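Local coordinates for protein diguanylate cyclase with PAS/PAC sensor (Marinobacter aquaeolei, PDB 3H9W) that probably makes cyclic di-GMP from two GTP molecules in its full-length form, of which this chain is the N-terminal PAS sensor domain, at residues P21-L26 with G101-I106; M44-Q49 with G77-I82. All coordinates share one frame; numbering follows the deposited sequence.

Contact 1 (P21-L26 with G101-I106)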
loop_
_atom_site.group_PDB
_atom_site.type_symbol
_atom_site.label_atom_id
_atom_site.label_comp_id
_atom_site.label_asym_id
_atom_site.label_seq_id
_atom_site.Cartn_x
_atom_site.Cartn_y
_atom_site.Cartn_z
ATOM N N PRO A 21 4.354 -1.980 -13.474
ATOM C CA PRO A 21 4.551 -1.353 -14.782
ATOM C C PRO A 21 3.875 0.008 -14.900
ATOM O O PRO A 21 4.231 0.807 -15.760
ATOM C CB PRO A 21 3.978 -2.385 -15.754
ATOM C CG PRO A 21 2.906 -3.060 -14.933
ATOM C CD PRO A 21 3.596 -3.238 -13.601
ATOM N N GLN A 22 2.912 0.282 -14.027
ATOM C CA GLN A 22 2.212 1.568 -14.057
ATOM C C GLN A 22 3.183 2.726 -13.782
ATOM O O GLN A 22 2.871 3.886 -14.063
ATOM C CB GLN A 22 1.099 1.588 -13.005
ATOM C CG GLN A 22 0.205 0.346 -12.995
ATOM C CD GLN A 22 0.589 -0.660 -11.911
ATOM O OE1 GLN A 22 1.712 -1.169 -11.879
ATOM N NE2 GLN A 22 -0.355 -0.955 -11.021
ATOM N N ILE A 23 4.357 2.412 -13.229
ATOM C CA ILE A 23 5.344 3.449 -12.921
ATOM C C ILE A 23 5.854 4.103 -14.204
ATOM O O ILE A 23 6.280 5.265 -14.202
ATOM C CB ILE A 23 6.548 2.872 -12.120
ATOM C CG1 ILE A 23 7.417 4.011 -11.561
ATOM C CG2 ILE A 23 7.400 1.990 -13.014
ATOM C CD1 ILE A 23 6.709 4.891 -10.522
ATOM N N GLU A 24 5.799 3.358 -15.303
ATOM C CA GLU A 24 6.264 3.866 -16.589
ATOM C C GLU A 24 5.239 4.829 -17.180
ATOM O O GLU A 24 5.589 5.904 -17.681
ATOM C CB GLU A 24 6.526 2.700 -17.550
ATOM C CG GLU A 24 7.322 3.086 -18.783
ATOM C CD GLU A 24 7.726 1.887 -19.613
ATOM O OE1 GLU A 24 8.191 0.885 -19.025
ATOM O OE2 GLU A 24 7.594 1.947 -20.855
ATOM N N ALA A 25 3.965 4.458 -17.113
ATOM C CA ALA A 25 2.922 5.327 -17.638
ATOM C C ALA A 25 2.876 6.619 -16.825
ATOM O O ALA A 25 2.666 7.700 -17.376
ATOM C CB ALA A 25 1.566 4.628 -17.577
ATOM N N LEU A 26 3.083 6.501 -15.514
ATOM C CA LEU A 26 3.046 7.660 -14.635
ATOM C C LEU A 26 4.278 8.564 -14.730
ATOM O O LEU A 26 4.151 9.778 -14.909
ATOM C CB LEU A 26 2.869 7.221 -13.175
ATOM C CG LEU A 26 2.754 8.372 -12.159
ATOM C CD1 LEU A 26 1.488 9.167 -12.451
ATOM C CD2 LEU A 26 2.717 7.827 -10.740
ATOM N N GLY A 101 5.413 -1.494 -0.400
ATOM C CA GLY A 101 4.384 -0.480 -0.369
ATOM C C GLY A 101 3.811 -0.130 -1.715
ATOM O O GLY A 101 3.868 -0.921 -2.660
ATOM N N PHE A 102 3.261 1.074 -1.799
ATOM C CA PHE A 102 2.656 1.556 -3.030
ATOM C C PHE A 102 2.988 3.024 -3.244
ATOM O O PHE A 102 3.187 3.768 -2.289
ATOM C CB PHE A 102 1.126 1.464 -2.954
ATOM C CG PHE A 102 0.576 0.067 -2.950
ATOM C CD1 PHE A 102 0.420 -0.634 -4.132
ATOM C CD2 PHE A 102 0.170 -0.527 -1.760
ATOM C CE1 PHE A 102 -0.142 -1.919 -4.134
ATOM C CE2 PHE A 102 -0.391 -1.810 -1.749
ATOM C CZ PHE A 102 -0.544 -2.499 -2.942
HETATM N N MSE A 103 3.035 3.425 -4.509
HETATM C CA MSE A 103 3.236 4.820 -4.870
HETATM C C MSE A 103 1.908 5.201 -5.501
HETATM O O MSE A 103 1.354 4.446 -6.301
HETATM C CB MSE A 103 4.367 4.985 -5.883
HETATM C CG MSE A 103 5.731 5.123 -5.252
HETATM SE SE MSE A 103 7.123 4.880 -6.561
HETATM C CE MSE A 103 8.426 4.093 -5.386
ATOM N N PHE A 104 1.398 6.369 -5.127
ATOM C CA PHE A 104 0.114 6.849 -5.625
ATOM C C PHE A 104 0.247 8.217 -6.272
ATOM O O PHE A 104 0.940 9.091 -5.749
ATOM C CB PHE A 104 -0.868 6.991 -4.462
ATOM C CG PHE A 104 -1.155 5.710 -3.738
ATOM C CD1 PHE A 104 -2.102 4.817 -4.230
ATOM C CD2 PHE A 104 -0.492 5.401 -2.551
ATOM C CE1 PHE A 104 -2.387 3.636 -3.547
ATOM C CE2 PHE A 104 -0.771 4.221 -1.861
ATOM C CZ PHE A 104 -1.720 3.339 -2.362
ATOM N N ASP A 105 -0.435 8.400 -7.398
ATOM C CA ASP A 105 -0.450 9.679 -8.101
ATOM C C ASP A 105 -1.458 10.521 -7.321
ATOM O O ASP A 105 -2.636 10.161 -7.245
ATOM C CB ASP A 105 -0.935 9.461 -9.542
ATOM C CG ASP A 105 -1.198 10.755 -10.291
ATOM O OD1 ASP A 105 -0.996 11.851 -9.727
ATOM O OD2 ASP A 105 -1.612 10.673 -11.471
ATOM N N ILE A 106 -1.006 11.614 -6.714
ATOM C CA ILE A 106 -1.927 12.466 -5.964
ATOM C C ILE A 106 -2.053 13.843 -6.598
ATOM O O ILE A 106 -2.229 14.851 -5.913
ATOM C CB ILE A 106 -1.512 12.620 -4.485
ATOM C CG1 ILE A 106 -0.093 13.166 -4.371
ATOM C CG2 ILE A 106 -1.626 11.282 -3.783
ATOM C CD1 ILE A 106 0.254 13.595 -2.946
#

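Contact 2 (M44-Q49 with G77-I82)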
loop_
_atom_site.group_PDB
_atom_site.type_symbol
_atom_site.label_atom_id
_atom_site.label_comp_id
_atom_site.label_asym_id
_atom_site.label_seq_id
_atom_site.Cartn_x
_atom_site.Cartn_y
_atom_site.Cartn_z
HETATM N N MSE A 44 13.381 12.906 -8.225
HETATM C CA MSE A 44 12.566 13.652 -7.287
HETATM C C MSE A 44 12.922 15.136 -7.349
HETATM O O MSE A 44 14.038 15.502 -7.716
HETATM C CB MSE A 44 12.834 13.100 -5.885
HETATM C CG MSE A 44 11.902 13.572 -4.801
HETATM SE SE MSE A 44 12.466 12.818 -3.116
HETATM C CE MSE A 44 12.022 10.950 -3.451
ATOM N N HIS A 45 11.964 15.981 -6.992
ATOM C CA HIS A 45 12.164 17.430 -6.986
ATOM C C HIS A 45 13.305 17.765 -6.020
ATOM O O HIS A 45 13.419 17.159 -4.953
ATOM C CB HIS A 45 10.867 18.103 -6.542
ATOM C CG HIS A 45 10.863 19.589 -6.712
ATOM N ND1 HIS A 45 11.646 20.427 -5.950
ATOM C CD2 HIS A 45 10.164 20.386 -7.554
ATOM C CE1 HIS A 45 11.429 21.679 -6.314
ATOM N NE2 HIS A 45 10.534 21.682 -7.285
ATOM N N PRO A 46 14.172 18.733 -6.382
ATOM C CA PRO A 46 15.295 19.110 -5.515
ATOM C C PRO A 46 14.937 19.544 -4.092
ATOM O O PRO A 46 15.675 19.250 -3.154
ATOM C CB PRO A 46 15.996 20.223 -6.312
ATOM C CG PRO A 46 14.893 20.806 -7.144
ATOM C CD PRO A 46 14.150 19.567 -7.597
ATOM N N GLU A 47 13.814 20.234 -3.924
ATOM C CA GLU A 47 13.416 20.683 -2.596
ATOM C C GLU A 47 12.828 19.543 -1.769
ATOM O O GLU A 47 12.699 19.652 -0.549
ATOM C CB GLU A 47 12.409 21.838 -2.688
ATOM C CG GLU A 47 12.954 23.075 -3.411
ATOM C CD GLU A 47 12.087 24.307 -3.227
ATOM O OE1 GLU A 47 10.866 24.159 -2.996
ATOM O OE2 GLU A 47 12.619 25.431 -3.331
ATOM N N ASP A 48 12.466 18.451 -2.433
ATOM C CA ASP A 48 11.913 17.306 -1.730
ATOM C C ASP A 48 13.028 16.331 -1.379
ATOM O O ASP A 48 12.991 15.674 -0.333
ATOM C CB ASP A 48 10.821 16.628 -2.566
ATOM C CG ASP A 48 9.512 17.377 -2.509
ATOM O OD1 ASP A 48 9.183 17.905 -1.418
ATOM O OD2 ASP A 48 8.791 17.434 -3.527
ATOM N N GLN A 49 14.033 16.242 -2.242
ATOM C CA GLN A 49 15.156 15.352 -1.973
ATOM C C GLN A 49 15.777 15.822 -0.666
ATOM O O GLN A 49 16.378 15.041 0.056
ATOM C CB GLN A 49 16.198 15.445 -3.088
ATOM C CG GLN A 49 15.686 15.112 -4.476
ATOM C CD GLN A 49 16.733 15.383 -5.542
ATOM O OE1 GLN A 49 17.274 16.487 -5.623
ATOM N NE2 GLN A 49 17.020 14.382 -6.365
ATOM N N GLY A 77 10.870 15.698 -17.736
ATOM C CA GLY A 77 11.232 16.900 -17.006
ATOM C C GLY A 77 10.214 17.526 -16.077
ATOM O O GLY A 77 10.604 18.274 -15.180
ATOM N N HIS A 78 8.925 17.259 -16.270
ATOM C CA HIS A 78 7.942 17.849 -15.375
ATOM C C HIS A 78 7.793 17.016 -14.105
ATOM O O HIS A 78 8.256 15.874 -14.037
ATOM C CB HIS A 78 6.586 18.043 -16.078
ATOM C CG HIS A 78 5.728 16.817 -16.141
ATOM N ND1 HIS A 78 5.931 15.804 -17.054
ATOM C CD2 HIS A 78 4.626 16.470 -15.433
ATOM C CE1 HIS A 78 4.990 14.886 -16.906
ATOM N NE2 HIS A 78 4.186 15.266 -15.930
ATOM N N TYR A 79 7.152 17.600 -13.099
ATOM C CA TYR A 79 6.965 16.943 -11.812
ATOM C C TYR A 79 5.560 16.403 -11.593
ATOM O O TYR A 79 4.577 17.017 -12.012
ATOM C CB TYR A 79 7.317 17.925 -10.695
ATOM C CG TYR A 79 8.796 18.213 -10.629
ATOM C CD1 TYR A 79 9.685 17.234 -10.211
ATOM C CD2 TYR A 79 9.312 19.447 -11.027
ATOM C CE1 TYR A 79 11.047 17.464 -10.191
ATOM C CE2 TYR A 79 10.684 19.688 -11.007
ATOM C CZ TYR A 79 11.540 18.687 -10.590
ATOM O OH TYR A 79 12.900 18.887 -10.570
ATOM N N VAL A 80 5.479 15.251 -10.930
ATOM C CA VAL A 80 4.203 14.620 -10.620
ATOM C C VAL A 80 4.138 14.369 -9.112
ATOM O O VAL A 80 5.036 13.755 -8.537
ATOM C CB VAL A 80 4.045 13.259 -11.344
ATOM C CG1 VAL A 80 2.689 12.626 -10.996
ATOM C CG2 VAL A 80 4.174 13.452 -12.842
ATOM N N TRP A 81 3.075 14.860 -8.483
ATOM C CA TRP A 81 2.878 14.688 -7.055
ATOM C C TRP A 81 2.555 13.242 -6.727
ATOM O O TRP A 81 1.568 12.686 -7.215
ATOM C CB TRP A 81 1.743 15.579 -6.558
ATOM C CG TRP A 81 2.194 16.963 -6.234
ATOM C CD1 TRP A 81 2.014 18.090 -6.986
ATOM C CD2 TRP A 81 2.915 17.368 -5.067
ATOM N NE1 TRP A 81 2.574 19.175 -6.354
ATOM C CE2 TRP A 81 3.136 18.761 -5.173
ATOM C CE3 TRP A 81 3.398 16.689 -3.936
ATOM C CZ2 TRP A 81 3.821 19.491 -4.192
ATOM C CZ3 TRP A 81 4.080 17.414 -2.959
ATOM C CH2 TRP A 81 4.283 18.803 -3.095
ATOM N N ILE A 82 3.383 12.651 -5.877
ATOM C CA ILE A 82 3.222 11.263 -5.484
ATOM C C ILE A 82 3.234 11.079 -3.971
ATOM O O ILE A 82 3.877 11.833 -3.240
ATOM C CB ILE A 82 4.354 10.399 -6.116
ATOM C CG1 ILE A 82 4.019 10.126 -7.586
ATOM C CG2 ILE A 82 4.550 9.103 -5.330
ATOM C CD1 ILE A 82 4.965 9.173 -8.276
HETATM O O HOH W 1 15.211 16.700 -9.879
#

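Contact 1 (P21-L26 with G101-I106)
Met-103, present as selenomethionine, is the first residue of strand 101-105 to meet helix 22-26, and it does so through its selenium: SE approaches CD1 of Ile-23 at 4.0 Å. The two side chains lie at a slant to one another. Ile-23 does not aim its CB at the strand. Its CG1 branch, turned anti to the backbone N (chi1 -168°), carries CD1 out to the selenium. Both residues are buried. Ile-23 also packs on Ile-5 and Trp-34, and the backbone of Met-103 pairs with Ile-5 on the adjoining strand 5-10.

Phe-104 illustrates the alternation of a strand. Its CB points away from the helix, and its ring meets the ring of Phe-104 of the second subunit, the planes turned by about 85°. One side of the sheet therefore carries the helix while the other takes part in the dimer interface.

Asp-105 points back to the helix and meets Leu-26. The CD1 methyl of Leu-26 sits 3.6 Å from OD2 of Asp-105 and 3.8 Å from its CB, touching both the aliphatic root and the carboxylate, while CD2 is somewhat farther, at 4.2 Å from the same CB. Leu-26 has CG anti to its own N (chi1 -177°), which extends the isobutyl group toward the strand, and it also packs on Ile-5 and Ile-82. OD2 faces the leucine methyl, whereas the other carboxylate oxygen, OD1, is hydrogen-bonded to Ser-107 OG.

The chemistry is thus graded along the strand: selenium against methyl in the buried part, then a methyl lying above the carboxylate plane, off to one side, where the strand ends. Between these two segments the contact rests on van der Waals fit, so it sets closeness rather than a precise angle.

Contact 2 (M44-Q49 with G77-I82)
Tyr-79 and His-45 form the heart of this contact, with Pro-46 beside them. CD2 of His-45 stands 3.5 Å above the plane of the Tyr-79 ring, over its centre. The rings are oblique, their planes at 45°, and CB of the histidine adds a CH-pi contact 4.1 Å from the Tyr-79 centroid. The same imidazole also caps the helix: with CG anti to the backbone N (chi1 -170°), ND1 of His-45 accepts in the ring plane from Glu-47 N at 3.0 Å, an N-cap bond fixing the ring's rotation. The phenol end reaches Pro-46, whose CD lies 3.3 Å from OH of Tyr-79. A water donates to Met-44 O at 2.7 Å and also meets Tyr-79 OH, at 3.3 Å. Replacing Tyr-79 by an alanine would probably cost CD2 and CB of His-45 the ring face they lie over and the water its phenol partner. The pair bridges the start of helix 46-61 and strand 79-90, across the end of strand 66-73, at the edge of the sheet within this chain: His-45 bonds by its backbone to Arg-71, Asp-48 salt-bridges that arginine's side chain, and Tyr-79 packs on Leu-73.

How the contacts relate
Both segments of contact 2 fall between those of contact 1 along the chain, and both contacts belong to one PAS fold, an antiparallel sheet with strand order 2-1-5-4-3. Their centres lie about 14 Å apart. Strands 79-90 and 96-105, consecutive in the chain, are neighbours in the sheet, and their pairing runs on past the second strand, where Ile-106 N lies 2.8 Å from Trp-81 O, a probable hydrogen bond. Helix 22-27 also rests on strand 79-90, Leu-26 CD2 lying 3.6 Å from Ile-82 CD1. Contact 1 packs helix 22-27 against the sheet; contact 2 brings the start of helix 46-61 up to strand 79-90. A small sensor domain thus ties two of its helices to one sheet.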